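Local structure of ginlfy protein (Ginkgo biloba, 4UDE) at residues Glu7-Ser10 and Leu11-Leu14; Asn36-Val39 and Asn40-Glu43; Ile50-Leu53 and Val54-Arg58; Val59-Leu62 and Val63-Tyr67; Gly68-Ser71 and Ala72-Glu76. The protein probably acts as a DNA-binding transcription factor of the FLO/LFY family, and this piece of it is the SAM domain that mediates oligomerization. All blocks are in the same frame, centred on the assembly; numbering follows the deposited sequence.

Interaction 1. Residues Glu7-Ser10 and Leu11-Leu14; sequences ELSS and LEEL
Leu8 and Glu12 cross obliquely, one turn apart on helix 2-15. The carboxylate oxygen Glu12 OE2 lies against the branch point of the leucine, 3.8 Å from Leu8 CG. Leu8 CG is anti to the backbone N (chi1 175°), and this turns the isobutyl group beside the carbonyl side of the residue. The Leu8 side chain also touches Tyr22 and Leu25 of helix 22-30. The Glu12 chain runs extended beyond CG, and Glu12 CG passes close to the backbone oxygen Leu8 O, at 3.4 Å. The other carboxylate oxygen turns to a water. That water lies 3.2 Å from Glu12 OE1 and also 3.2 Å from Ser9 O, within hydrogen-bonding distance of both, with more acceptors around it than it has protons.

Four regular i to i+4 backbone bonds hold the turn. The shortest is Glu12 N to Leu8 O, at 2.8 Å. Leu11 leaves from another side of the helix. It is buried against Met28 and Val29 of helix 22-30 and against Val35 and Leu38 of helix 35-39. Leu14 follows it onto Val35 and Leu38.

The polar ends have partners along the helix: Ser10 OG bonds to Lys6 O, and Glu13 OE2 forms a salt bridge with Arg16. The helix is thus amphipathic. Its leucines join the SAM helix bundle, while the Glu12 carboxylate contributes no direct bond across this turn and keeps one oxygen hydrated.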
loop_
_atom_site.group_PDB
_atom_site.type_symbol
_atom_site.label_atom_id
_atom_site.label_comp_id
_atom_site.label_asym_id
_atom_site.label_seq_id
_atom_site.Cartn_x
_atom_site.Cartn_y
_atom_site.Cartn_z
ATOM N N GLU A 7 4.361 -7.906 -8.704
ATOM C CA GLU A 7 4.236 -6.996 -7.555
ATOM C C GLU A 7 3.117 -5.989 -7.738
ATOM O O GLU A 7 2.365 -5.746 -6.798
ATOM C CB GLU A 7 5.562 -6.293 -7.221
ATOM C CG GLU A 7 6.690 -7.203 -6.749
ATOM C CD GLU A 7 6.332 -8.475 -5.993
ATOM O OE1 GLU A 7 5.695 -8.379 -4.918
ATOM O OE2 GLU A 7 6.709 -9.571 -6.473
ATOM N N LEU A 8 2.966 -5.453 -8.955
ATOM C CA LEU A 8 1.907 -4.494 -9.230
ATOM C C LEU A 8 0.532 -5.149 -9.065
ATOM O O LEU A 8 -0.337 -4.554 -8.417
ATOM C CB LEU A 8 2.087 -3.801 -10.600
ATOM C CG LEU A 8 0.966 -2.860 -11.053
ATOM C CD1 LEU A 8 0.882 -1.618 -10.176
ATOM C CD2 LEU A 8 1.156 -2.453 -12.494
ATOM N N SER A 9 0.371 -6.392 -9.575
ATOM C CA SER A 9 -0.868 -7.154 -9.442
ATOM C C SER A 9 -1.163 -7.383 -7.966
ATOM O O SER A 9 -2.291 -7.181 -7.548
ATOM C CB SER A 9 -0.772 -8.495 -10.166
ATOM O OG SER A 9 -0.942 -8.336 -11.561
ATOM N N SER A 10 -0.145 -7.784 -7.183
ATOM C CA SER A 10 -0.258 -7.998 -5.733
ATOM C C SER A 10 -0.784 -6.754 -5.039
ATOM O O SER A 10 -1.720 -6.870 -4.267
ATOM C CB SER A 10 1.088 -8.380 -5.129
ATOM O OG SER A 10 1.415 -9.694 -5.523
ATOM N N LEU A 11 -0.206 -5.578 -5.331
ATOM C CA LEU A 11 -0.641 -4.327 -4.713
ATOM C C LEU A 11 -2.040 -3.902 -5.174
ATOM O O LEU A 11 -2.823 -3.416 -4.348
ATOM C CB LEU A 11 0.399 -3.193 -4.874
ATOM C CG LEU A 11 1.809 -3.400 -4.236
ATOM C CD1 LEU A 11 2.600 -2.097 -4.264
ATOM C CD2 LEU A 11 1.734 -3.858 -2.795
ATOM N N GLU A 12 -2.367 -4.111 -6.480
ATOM C CA GLU A 12 -3.693 -3.811 -7.048
ATOM C C GLU A 12 -4.736 -4.577 -6.264
ATOM O O GLU A 12 -5.752 -3.998 -5.900
ATOM C CB GLU A 12 -3.783 -4.230 -8.524
ATOM C CG GLU A 12 -3.297 -3.186 -9.508
ATOM C CD GLU A 12 -3.222 -3.619 -10.964
ATOM O OE1 GLU A 12 -3.627 -4.760 -11.288
ATOM O OE2 GLU A 12 -2.731 -2.814 -11.786
ATOM N N GLU A 13 -4.474 -5.879 -5.995
ATOM C CA GLU A 13 -5.362 -6.738 -5.218
ATOM C C GLU A 13 -5.535 -6.256 -3.788
ATOM O O GLU A 13 -6.653 -6.290 -3.282
ATOM C CB GLU A 13 -4.882 -8.199 -5.238
ATOM C CG GLU A 13 -5.147 -8.890 -6.565
ATOM C CD GLU A 13 -6.595 -8.855 -7.017
ATOM O OE1 GLU A 13 -7.470 -9.365 -6.277
ATOM O OE2 GLU A 13 -6.852 -8.285 -8.102
ATOM N N LEU A 14 -4.443 -5.836 -3.126
ATOM C CA LEU A 14 -4.520 -5.330 -1.756
ATOM C C LEU A 14 -5.343 -4.023 -1.649
ATOM O O LEU A 14 -6.171 -3.865 -0.748
ATOM C CB LEU A 14 -3.104 -5.098 -1.174
ATOM C CG LEU A 14 -3.008 -4.452 0.244
ATOM C CD1 LEU A 14 -3.567 -5.366 1.324
ATOM C CD2 LEU A 14 -1.595 -4.074 0.570
HETATM O O HOH W 1 -4.221 -7.672 -10.020
#

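Interaction 2. Residues Asn36-Val39 and Asn40-Glu43; sequences NTLV and NMTE
Asn40 folds its side-chain amide back over the last turn of helix 35-39. Asn40 ND2 donates to Asn36 O at 3.0 Å, and the bond is nearly straight (173°). The acceptor lies in the plane of the amide. Asn40 CG lies beside its own backbone N (chi1 -83°), and from there the amide reaches back to the carbonyl of Asn36. Asn40 N makes a weak bond to the same oxygen and a better one to Thr37 O, at 3.2 Å.

This is the C-terminal end of a short helix in the five-helix SAM domain, where the chain turns into helix 43-55. Met41 N bonds to Leu38 O at 3.2 Å, an i to i+3 step. Met41 CG lies beside its backbone N and chi2 is extended (165°), which puts Met41 SD 4.1 Å from Leu38 CD2. The two side chains lie side by side and point the same way. The bend at chi3 turns only the terminal methyl CE. Thr37 CG2, one turn back, comes obliquely to Met41 SD, at 4.0 Å. Leu38 and Met41 both continue onto Phe33 and Leu46. Val39 touches Glu76 and Leu80 of helix 63-83. Thr42 OG1 caps the start of helix 43-55.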
loop_
_atom_site.group_PDB
_atom_site.type_symbol
_atom_site.label_atom_id
_atom_site.label_comp_id
_atom_site.label_asym_id
_atom_site.label_seq_id
_atom_site.Cartn_x
_atom_site.Cartn_y
_atom_site.Cartn_z
ATOM N N ASN A 36 3.412 -8.362 2.047
ATOM C CA ASN A 36 3.987 -8.915 3.285
ATOM C C ASN A 36 4.713 -7.868 4.119
ATOM O O ASN A 36 4.553 -7.838 5.338
ATOM C CB ASN A 36 4.886 -10.110 2.998
ATOM C CG ASN A 36 4.118 -11.396 2.880
ATOM O OD1 ASN A 36 2.915 -11.396 2.732
ATOM N ND2 ASN A 36 4.778 -12.523 3.044
ATOM N N THR A 37 5.446 -6.980 3.463
ATOM C CA THR A 37 6.140 -5.887 4.131
ATOM C C THR A 37 5.134 -4.945 4.787
ATOM O O THR A 37 5.263 -4.677 5.971
ATOM C CB THR A 37 7.059 -5.167 3.151
ATOM O OG1 THR A 37 8.091 -6.067 2.763
ATOM C CG2 THR A 37 7.649 -3.880 3.731
ATOM N N LEU A 38 4.141 -4.464 4.016
ATOM C CA LEU A 38 3.095 -3.542 4.481
ATOM C C LEU A 38 2.281 -4.079 5.665
ATOM O O LEU A 38 2.091 -3.345 6.631
ATOM C CB LEU A 38 2.176 -3.105 3.323
ATOM C CG LEU A 38 2.852 -2.319 2.186
ATOM C CD1 LEU A 38 2.021 -2.402 0.899
ATOM C CD2 LEU A 38 3.124 -0.841 2.587
ATOM N N VAL A 39 1.885 -5.365 5.642
ATOM C CA VAL A 39 1.104 -5.957 6.756
ATOM C C VAL A 39 1.902 -6.139 8.066
ATOM O O VAL A 39 1.314 -6.353 9.134
ATOM C CB VAL A 39 0.230 -7.186 6.387
ATOM C CG1 VAL A 39 -0.607 -6.906 5.134
ATOM C CG2 VAL A 39 1.063 -8.458 6.222
ATOM N N ASN A 40 3.229 -6.023 7.985
ATOM C CA ASN A 40 4.069 -6.155 9.161
ATOM C C ASN A 40 4.611 -4.823 9.641
ATOM O O ASN A 40 5.410 -4.792 10.583
ATOM C CB ASN A 40 5.176 -7.175 8.894
ATOM C CG ASN A 40 4.701 -8.576 9.101
ATOM O OD1 ASN A 40 4.555 -9.030 10.232
ATOM N ND2 ASN A 40 4.309 -9.223 8.031
ATOM N N MET A 41 4.181 -3.709 8.990
ATOM C CA MET A 41 4.612 -2.362 9.362
ATOM C C MET A 41 3.656 -1.781 10.389
ATOM O O MET A 41 2.493 -2.143 10.404
ATOM C CB MET A 41 4.664 -1.445 8.119
ATOM C CG MET A 41 5.924 -1.636 7.304
ATOM S SD MET A 41 5.849 -0.907 5.636
ATOM C CE MET A 41 5.647 0.824 6.023
ATOM N N THR A 42 4.126 -0.858 11.221
ATOM C CA THR A 42 3.233 -0.240 12.200
ATOM C C THR A 42 2.440 0.888 11.518
ATOM O O THR A 42 2.802 1.326 10.417
ATOM C CB THR A 42 4.031 0.310 13.400
ATOM O OG1 THR A 42 4.891 1.343 12.941
ATOM C CG2 THR A 42 4.830 -0.775 14.160
ATOM N N GLU A 43 1.390 1.383 12.194
ATOM C CA GLU A 43 0.590 2.534 11.729
ATOM C C GLU A 43 1.475 3.757 11.510
ATOM O O GLU A 43 1.286 4.482 10.527
ATOM C CB GLU A 43 -0.484 2.886 12.767
ATOM C CG GLU A 43 -1.573 1.829 12.849
ATOM C CD GLU A 43 -2.830 2.156 12.074
ATOM O OE1 GLU A 43 -3.087 3.359 11.840
ATOM O OE2 GLU A 43 -3.598 1.214 11.777
#

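Interaction 3. Residues Ile50-Leu53 and Val54-Arg58; sequences IRTL and VDIYR
Thr52 meets both Ile56 and Tyr57 at the C-terminal end of helix 43-55, one of the five helices of the SAM domain. The tight part centres on one carbonyl. Thr52 O accepts from Ile56 N at 2.9 Å and from Tyr57 N at 3.2 Å. The methyl carbon Thr52 CG2 lies in the plane of the Tyr57 ring, at its edge, 3.6 Å from Tyr57 CE2. Thr52 O is also at the ring edge, near its plane. Ile56 CG2 covers one face of the ring, toward the rim. Thr52 OG1 stays beside its backbone N (chi1 -68°) and bonds to Asp48 O, which leaves CG2 turned to the tyrosine. Leu53 goes to the buried side, against Met31 and Val59.

The solvent side is looser. Arg51 and Asp55 lie side by side and point the same way, but their charged ends do not meet. The arginine bends at chi3 and pairs instead with Asp48. Asp55 N still makes a straight backbone bond to Arg51 O. Arg58, with positive phi, takes the chain out of helical geometry toward Val59. On the exposed face, the nearest side-chain approach of the Arg51-Asp55 pair is Arg51 CG to Asp55 OD2, 3.6 Å.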
loop_
_atom_site.group_PDB
_atom_site.type_symbol
_atom_site.label_atom_id
_atom_site.label_comp_id
_atom_site.label_asym_id
_atom_site.label_seq_id
_atom_site.Cartn_x
_atom_site.Cartn_y
_atom_site.Cartn_z
ATOM N N ILE A 50 3.684 7.283 3.657
ATOM C CA ILE A 50 2.717 8.167 3.010
ATOM C C ILE A 50 3.325 9.581 2.824
ATOM O O ILE A 50 3.272 10.136 1.721
ATOM C CB ILE A 50 1.342 8.124 3.728
ATOM C CG1 ILE A 50 0.631 6.789 3.395
ATOM C CG2 ILE A 50 0.470 9.319 3.326
ATOM C CD1 ILE A 50 -0.465 6.342 4.407
ATOM N N ARG A 51 4.005 10.078 3.867
ATOM C CA ARG A 51 4.716 11.355 3.861
ATOM C C ARG A 51 5.881 11.324 2.828
ATOM O O ARG A 51 6.083 12.297 2.100
ATOM C CB ARG A 51 5.248 11.633 5.274
ATOM C CG ARG A 51 5.398 13.104 5.617
ATOM C CD ARG A 51 5.910 13.312 7.049
ATOM N NE ARG A 51 5.039 12.708 8.070
ATOM C CZ ARG A 51 5.366 11.650 8.815
ATOM N NH1 ARG A 51 6.552 11.062 8.667
ATOM N NH2 ARG A 51 4.509 11.170 9.708
ATOM N N THR A 52 6.632 10.215 2.779
ATOM C CA THR A 52 7.747 9.950 1.854
ATOM C C THR A 52 7.241 10.004 0.380
ATOM O O THR A 52 7.886 10.613 -0.465
ATOM C CB THR A 52 8.383 8.589 2.257
ATOM O OG1 THR A 52 9.000 8.762 3.527
ATOM C CG2 THR A 52 9.410 8.057 1.271
ATOM N N LEU A 53 6.095 9.365 0.086
ATOM C CA LEU A 53 5.500 9.383 -1.248
ATOM C C LEU A 53 5.298 10.829 -1.767
ATOM O O LEU A 53 5.668 11.137 -2.902
ATOM C CB LEU A 53 4.166 8.625 -1.236
ATOM C CG LEU A 53 4.232 7.110 -1.351
ATOM C CD1 LEU A 53 2.908 6.470 -0.895
ATOM C CD2 LEU A 53 4.509 6.699 -2.756
ATOM N N VAL A 54 4.736 11.709 -0.919
ATOM C CA VAL A 54 4.438 13.114 -1.240
ATOM C C VAL A 54 5.720 13.963 -1.257
ATOM O O VAL A 54 5.975 14.641 -2.241
ATOM C CB VAL A 54 3.389 13.725 -0.247
ATOM C CG1 VAL A 54 3.173 15.220 -0.505
ATOM C CG2 VAL A 54 2.061 12.970 -0.278
ATOM N N ASP A 55 6.484 13.972 -0.147
ATOM C CA ASP A 55 7.681 14.808 0.023
ATOM C C ASP A 55 8.878 14.457 -0.851
ATOM O O ASP A 55 9.512 15.358 -1.383
ATOM C CB ASP A 55 8.103 14.878 1.507
ATOM C CG ASP A 55 7.100 15.524 2.465
ATOM O OD1 ASP A 55 6.084 16.092 1.985
ATOM O OD2 ASP A 55 7.353 15.503 3.691
ATOM N N ILE A 56 9.221 13.174 -0.967
ATOM C CA ILE A 56 10.408 12.759 -1.705
ATOM C C ILE A 56 10.097 12.313 -3.122
ATOM O O ILE A 56 10.805 12.694 -4.061
ATOM C CB ILE A 56 11.181 11.674 -0.887
ATOM C CG1 ILE A 56 11.559 12.213 0.520
ATOM C CG2 ILE A 56 12.422 11.148 -1.636
ATOM C CD1 ILE A 56 11.719 11.155 1.544
ATOM N N TYR A 57 9.067 11.471 -3.259
ATOM C CA TYR A 57 8.686 10.836 -4.510
ATOM C C TYR A 57 7.721 11.649 -5.354
ATOM O O TYR A 57 7.494 11.350 -6.534
ATOM C CB TYR A 57 8.291 9.369 -4.264
ATOM C CG TYR A 57 9.485 8.567 -3.784
ATOM C CD1 TYR A 57 10.406 8.046 -4.689
ATOM C CD2 TYR A 57 9.770 8.445 -2.424
ATOM C CE1 TYR A 57 11.542 7.356 -4.255
ATOM C CE2 TYR A 57 10.923 7.781 -1.977
ATOM C CZ TYR A 57 11.801 7.233 -2.899
ATOM O OH TYR A 57 12.933 6.558 -2.485
ATOM N N ARG A 58 7.228 12.740 -4.758
ATOM C CA ARG A 58 6.344 13.727 -5.383
ATOM C C ARG A 58 5.095 13.115 -6.005
ATOM O O ARG A 58 4.603 13.604 -7.025
ATOM C CB ARG A 58 7.116 14.668 -6.351
ATOM C CG ARG A 58 8.421 15.221 -5.765
ATOM C CD ARG A 58 8.785 16.581 -6.318
ATOM N NE ARG A 58 8.565 17.585 -5.285
ATOM C CZ ARG A 58 7.960 18.757 -5.459
ATOM N NH1 ARG A 58 7.546 19.128 -6.666
ATOM N NH2 ARG A 58 7.801 19.582 -4.438
#

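Interaction 4. Residues Val59-Leu62 and Val63-Tyr67; sequences VDLL and VGEKY
The chain enters helix 63-83 from Leu61 and Leu62, both extended, with Leu62 at the N-cap position. Val63 starts the helical turn. Leu62 O takes two weak backbone bonds, from Glu65 N and Lys66 N, each at 3.3 Å.

The side chain of Glu65 then reaches back to the extended part. Leu62 N donates to Glu65 OE1 at 3.1 Å, with an N-H...O angle of 163°, and uses the anti lone pair of that oxygen. Glu65 CG stands anti to the backbone N (chi1 -168°) and the chain beyond it is extended, which carries the carboxylate to this amide. Arg21 NE makes a salt bridge to the same oxygen, and Thr24 OG1 bonds to Glu65 OE2. These partners hold the buried carboxylate in place and would probably favour its charged form.

Leu61 crosses the side chains of Glu65 and Lys66 at about a right angle. Leu61 CD2 lies 3.7 Å from Glu65 CD. Leu61 CD1 touches the aliphatic part of the lysine, 3.9 Å from Lys66 CG. The lysine chain is fully extended, and a water weakly links Lys66 NZ to Leu61 O. Leu61 also packs on Ile50 and Val54 of helix 43-55.

Glu65 supplies the half of a capping box in which the N3 side chain accepts from the N-cap amide; Leu62 cannot supply the other half. It marks the start of the long C-terminal helix of the SAM domain.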
loop_
_atom_site.group_PDB
_atom_site.type_symbol
_atom_site.label_atom_id
_atom_site.label_comp_id
_atom_site.label_asym_id
_atom_site.label_seq_id
_atom_site.Cartn_x
_atom_site.Cartn_y
_atom_site.Cartn_z
ATOM N N VAL A 59 4.546 12.074 -5.354
ATOM C CA VAL A 59 3.315 11.473 -5.846
ATOM C C VAL A 59 2.129 12.339 -5.405
ATOM O O VAL A 59 2.129 12.879 -4.300
ATOM C CB VAL A 59 3.139 9.928 -5.602
ATOM C CG1 VAL A 59 4.474 9.210 -5.505
ATOM C CG2 VAL A 59 2.292 9.620 -4.389
ATOM N N ASP A 60 1.175 12.547 -6.296
ATOM C CA ASP A 60 -0.008 13.316 -5.933
ATOM C C ASP A 60 -1.010 12.357 -5.275
ATOM O O ASP A 60 -1.488 11.411 -5.924
ATOM C CB ASP A 60 -0.623 13.999 -7.164
ATOM C CG ASP A 60 -1.849 14.838 -6.851
ATOM O OD1 ASP A 60 -1.797 15.637 -5.875
ATOM O OD2 ASP A 60 -2.852 14.709 -7.584
ATOM N N LEU A 61 -1.255 12.547 -3.982
ATOM C CA LEU A 61 -2.207 11.713 -3.242
ATOM C C LEU A 61 -3.451 12.508 -2.890
ATOM O O LEU A 61 -3.341 13.557 -2.256
ATOM C CB LEU A 61 -1.604 11.166 -1.935
ATOM C CG LEU A 61 -0.439 10.200 -2.043
ATOM C CD1 LEU A 61 0.109 9.876 -0.665
ATOM C CD2 LEU A 61 -0.843 8.940 -2.747
ATOM N N LEU A 62 -4.639 11.979 -3.248
ATOM C CA LEU A 62 -5.927 12.558 -2.845
ATOM C C LEU A 62 -6.048 12.283 -1.348
ATOM O O LEU A 62 -5.315 11.430 -0.830
ATOM C CB LEU A 62 -7.100 11.906 -3.618
ATOM C CG LEU A 62 -7.035 11.954 -5.155
ATOM C CD1 LEU A 62 -8.150 11.145 -5.777
ATOM C CD2 LEU A 62 -7.083 13.383 -5.692
ATOM N N VAL A 63 -6.915 13.015 -0.643
ATOM C CA VAL A 63 -7.124 12.843 0.811
ATOM C C VAL A 63 -7.598 11.415 1.144
ATOM O O VAL A 63 -7.023 10.786 2.033
ATOM C CB VAL A 63 -8.053 13.950 1.402
ATOM C CG1 VAL A 63 -8.227 13.801 2.913
ATOM C CG2 VAL A 63 -7.510 15.336 1.077
ATOM N N GLY A 64 -8.590 10.913 0.391
ATOM C CA GLY A 64 -9.169 9.573 0.559
ATOM C C GLY A 64 -8.230 8.428 0.216
ATOM O O GLY A 64 -8.397 7.306 0.711
ATOM N N GLU A 65 -7.251 8.702 -0.667
ATOM C CA GLU A 65 -6.167 7.793 -1.070
ATOM C C GLU A 65 -5.204 7.566 0.133
ATOM O O GLU A 65 -4.792 6.428 0.382
ATOM C CB GLU A 65 -5.428 8.435 -2.246
ATOM C CG GLU A 65 -4.479 7.529 -2.971
ATOM C CD GLU A 65 -4.067 8.011 -4.347
ATOM O OE1 GLU A 65 -4.165 9.226 -4.653
ATOM O OE2 GLU A 65 -3.614 7.142 -5.120
ATOM N N LYS A 66 -4.891 8.638 0.907
ATOM C CA LYS A 66 -4.043 8.541 2.113
ATOM C C LYS A 66 -4.746 7.673 3.167
ATOM O O LYS A 66 -4.123 6.785 3.750
ATOM C CB LYS A 66 -3.720 9.935 2.711
ATOM C CG LYS A 66 -2.748 10.766 1.864
ATOM C CD LYS A 66 -2.394 12.097 2.512
ATOM C CE LYS A 66 -1.502 12.915 1.610
ATOM N NZ LYS A 66 -1.204 14.255 2.178
ATOM N N TYR A 67 -6.053 7.922 3.384
ATOM C CA TYR A 67 -6.877 7.125 4.294
ATOM C C TYR A 67 -7.067 5.683 3.771
ATOM O O TYR A 67 -7.065 4.750 4.572
ATOM C CB TYR A 67 -8.236 7.813 4.555
ATOM C CG TYR A 67 -8.116 8.968 5.519
ATOM C CD1 TYR A 67 -7.952 8.747 6.887
ATOM C CD2 TYR A 67 -8.110 10.281 5.064
ATOM C CE1 TYR A 67 -7.791 9.809 7.777
ATOM C CE2 TYR A 67 -7.964 11.353 5.945
ATOM C CZ TYR A 67 -7.823 11.112 7.305
ATOM O OH TYR A 67 -7.691 12.164 8.180
HETATM O O HOH W 2 -0.730 15.308 -0.868
#

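Interaction 5. Residues Gly68-Ser71 and Ala72-Glu76; sequences GIKS and AVRAE
Gly68 O receives Ala72 N at 2.9 Å, and the methyl of Ala72 lies close beside the same oxygen. This is the middle of helix 63-83, the long C-terminal helix of the SAM fold, and its i to i+4 ladder runs unbroken here. Ala72 is buried, with Tyr18 and Phe15 against it.

Ile69 comes next. Ile69 O accepts from Val73 N at 3.2 Å. Val73 CG2 stands anti to the carbonyl carbon and beside the backbone N, which places this methyl 3.4 Å from Ile69 O. The Ile69 side chain itself leaves for the core, onto Phe15, Val20 and Ile50. Val73 packs on Leu46 of helix 43-55.

Lys70 is the polar step. Lys70 O accepts from Arg74 N at 2.9 Å, and Arg74 CG lies 3.3 Å from Lys70 O. The lysine bends at chi2, chi3 and chi4, while the arginine runs extended from CG to NE. The two cross, and Lys70 NZ comes within 4.1 Å of Arg74 NH2, oblique to the guanidinium. Both cations gather round carboxylates of helix 43-55: Asp47 forms a salt bridge with Lys70, and Glu43 one with Arg74 NE. Glu43, which also has a long, weak ion pair to Lys70, probably lets the two cations sit close.

Ser71 ends the segment. Its OG makes a weak bond back to Tyr67 O, and its side chain touches Tyr18. Ser71 O accepts from Ala75 N at 2.9 Å, and the methyl carbon Ala75 CB rests 3.4 Å from Ser71 O.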
loop_
_atom_site.group_PDB
_atom_site.type_symbol
_atom_site.label_atom_id
_atom_site.label_comp_id
_atom_site.label_asym_id
_atom_site.label_seq_id
_atom_site.Cartn_x
_atom_site.Cartn_y
_atom_site.Cartn_z
ATOM N N GLY A 68 -7.179 5.530 2.450
ATOM C CA GLY A 68 -7.322 4.246 1.749
ATOM C C GLY A 68 -6.160 3.282 1.914
ATOM O O GLY A 68 -6.375 2.077 2.086
ATOM N N ILE A 69 -4.912 3.782 1.859
ATOM C CA ILE A 69 -3.713 2.928 2.041
ATOM C C ILE A 69 -3.743 2.323 3.422
ATOM O O ILE A 69 -3.565 1.114 3.568
ATOM C CB ILE A 69 -2.370 3.698 1.746
ATOM C CG1 ILE A 69 -2.241 4.077 0.246
ATOM C CG2 ILE A 69 -1.104 2.926 2.268
ATOM C CD1 ILE A 69 -1.281 5.221 -0.055
ATOM N N LYS A 70 -4.029 3.152 4.437
ATOM C CA LYS A 70 -4.091 2.707 5.841
ATOM C C LYS A 70 -5.245 1.739 6.092
ATOM O O LYS A 70 -5.056 0.753 6.792
ATOM C CB LYS A 70 -4.215 3.908 6.790
ATOM C CG LYS A 70 -3.086 4.938 6.699
ATOM C CD LYS A 70 -1.878 4.602 7.595
ATOM C CE LYS A 70 -2.168 4.628 9.085
ATOM N NZ LYS A 70 -2.738 5.930 9.546
ATOM N N SER A 71 -6.435 2.024 5.543
ATOM C CA SER A 71 -7.627 1.175 5.703
ATOM C C SER A 71 -7.436 -0.190 5.057
ATOM O O SER A 71 -7.864 -1.197 5.632
ATOM C CB SER A 71 -8.854 1.865 5.109
ATOM O OG SER A 71 -9.343 2.856 5.997
ATOM N N ALA A 72 -6.780 -0.224 3.865
ATOM C CA ALA A 72 -6.518 -1.464 3.137
ATOM C C ALA A 72 -5.577 -2.359 3.942
ATOM O O ALA A 72 -5.848 -3.548 4.059
ATOM C CB ALA A 72 -5.927 -1.164 1.761
ATOM N N VAL A 73 -4.531 -1.773 4.572
ATOM C CA VAL A 73 -3.578 -2.524 5.415
ATOM C C VAL A 73 -4.269 -2.997 6.721
ATOM O O VAL A 73 -4.133 -4.163 7.080
ATOM C CB VAL A 73 -2.248 -1.752 5.648
ATOM C CG1 VAL A 73 -1.306 -2.515 6.594
ATOM C CG2 VAL A 73 -1.546 -1.480 4.320
ATOM N N ARG A 74 -5.074 -2.122 7.378
ATOM C CA ARG A 74 -5.828 -2.512 8.592
ATOM C C ARG A 74 -6.726 -3.694 8.333
ATOM O O ARG A 74 -6.780 -4.603 9.158
ATOM C CB ARG A 74 -6.715 -1.373 9.104
ATOM C CG ARG A 74 -5.965 -0.300 9.813
ATOM C CD ARG A 74 -6.896 0.851 10.099
ATOM N NE ARG A 74 -6.156 1.958 10.684
ATOM C CZ ARG A 74 -6.640 3.183 10.818
ATOM N NH1 ARG A 74 -7.863 3.475 10.387
ATOM N NH2 ARG A 74 -5.905 4.132 11.374
ATOM N N ALA A 75 -7.478 -3.654 7.214
ATOM C CA ALA A 75 -8.418 -4.716 6.835
ATOM C C ALA A 75 -7.688 -5.998 6.577
ATOM O O ALA A 75 -8.165 -7.057 6.997
ATOM C CB ALA A 75 -9.203 -4.312 5.594
ATOM N N GLU A 76 -6.526 -5.922 5.889
ATOM C CA GLU A 76 -5.730 -7.110 5.596
ATOM C C GLU A 76 -5.150 -7.720 6.873
ATOM O O GLU A 76 -5.175 -8.933 7.007
ATOM C CB GLU A 76 -4.680 -6.839 4.511
ATOM C CG GLU A 76 -3.853 -8.061 4.076
ATOM C CD GLU A 76 -4.549 -9.294 3.517
ATOM O OE1 GLU A 76 -5.755 -9.232 3.182
ATOM O OE2 GLU A 76 -3.873 -10.338 3.409
#

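The five contacts follow one another along the chain, all within the SAM domain. Interactions 4 and 5 adjoin on helix 63-83, with centres about 13 Å apart. Interaction 3 closes helix 43-55 and leads into interaction 4, about 11 Å away between centres. Interaction 2 sits near interaction 5, about 10 Å between centres; Glu43 joins them through Arg74, and Val39 packs on Glu76. Interaction 1, on helix 2-15, touches interaction 2 through Leu11 and Leu14 on Leu38, and interaction 5 through Leu14. Interactions 1 and 3 lie on opposite sides of the chain centre, with their centres about 20 Å apart. Helix 63-83 thus packs against helices 2-15, 35-39 and 43-55.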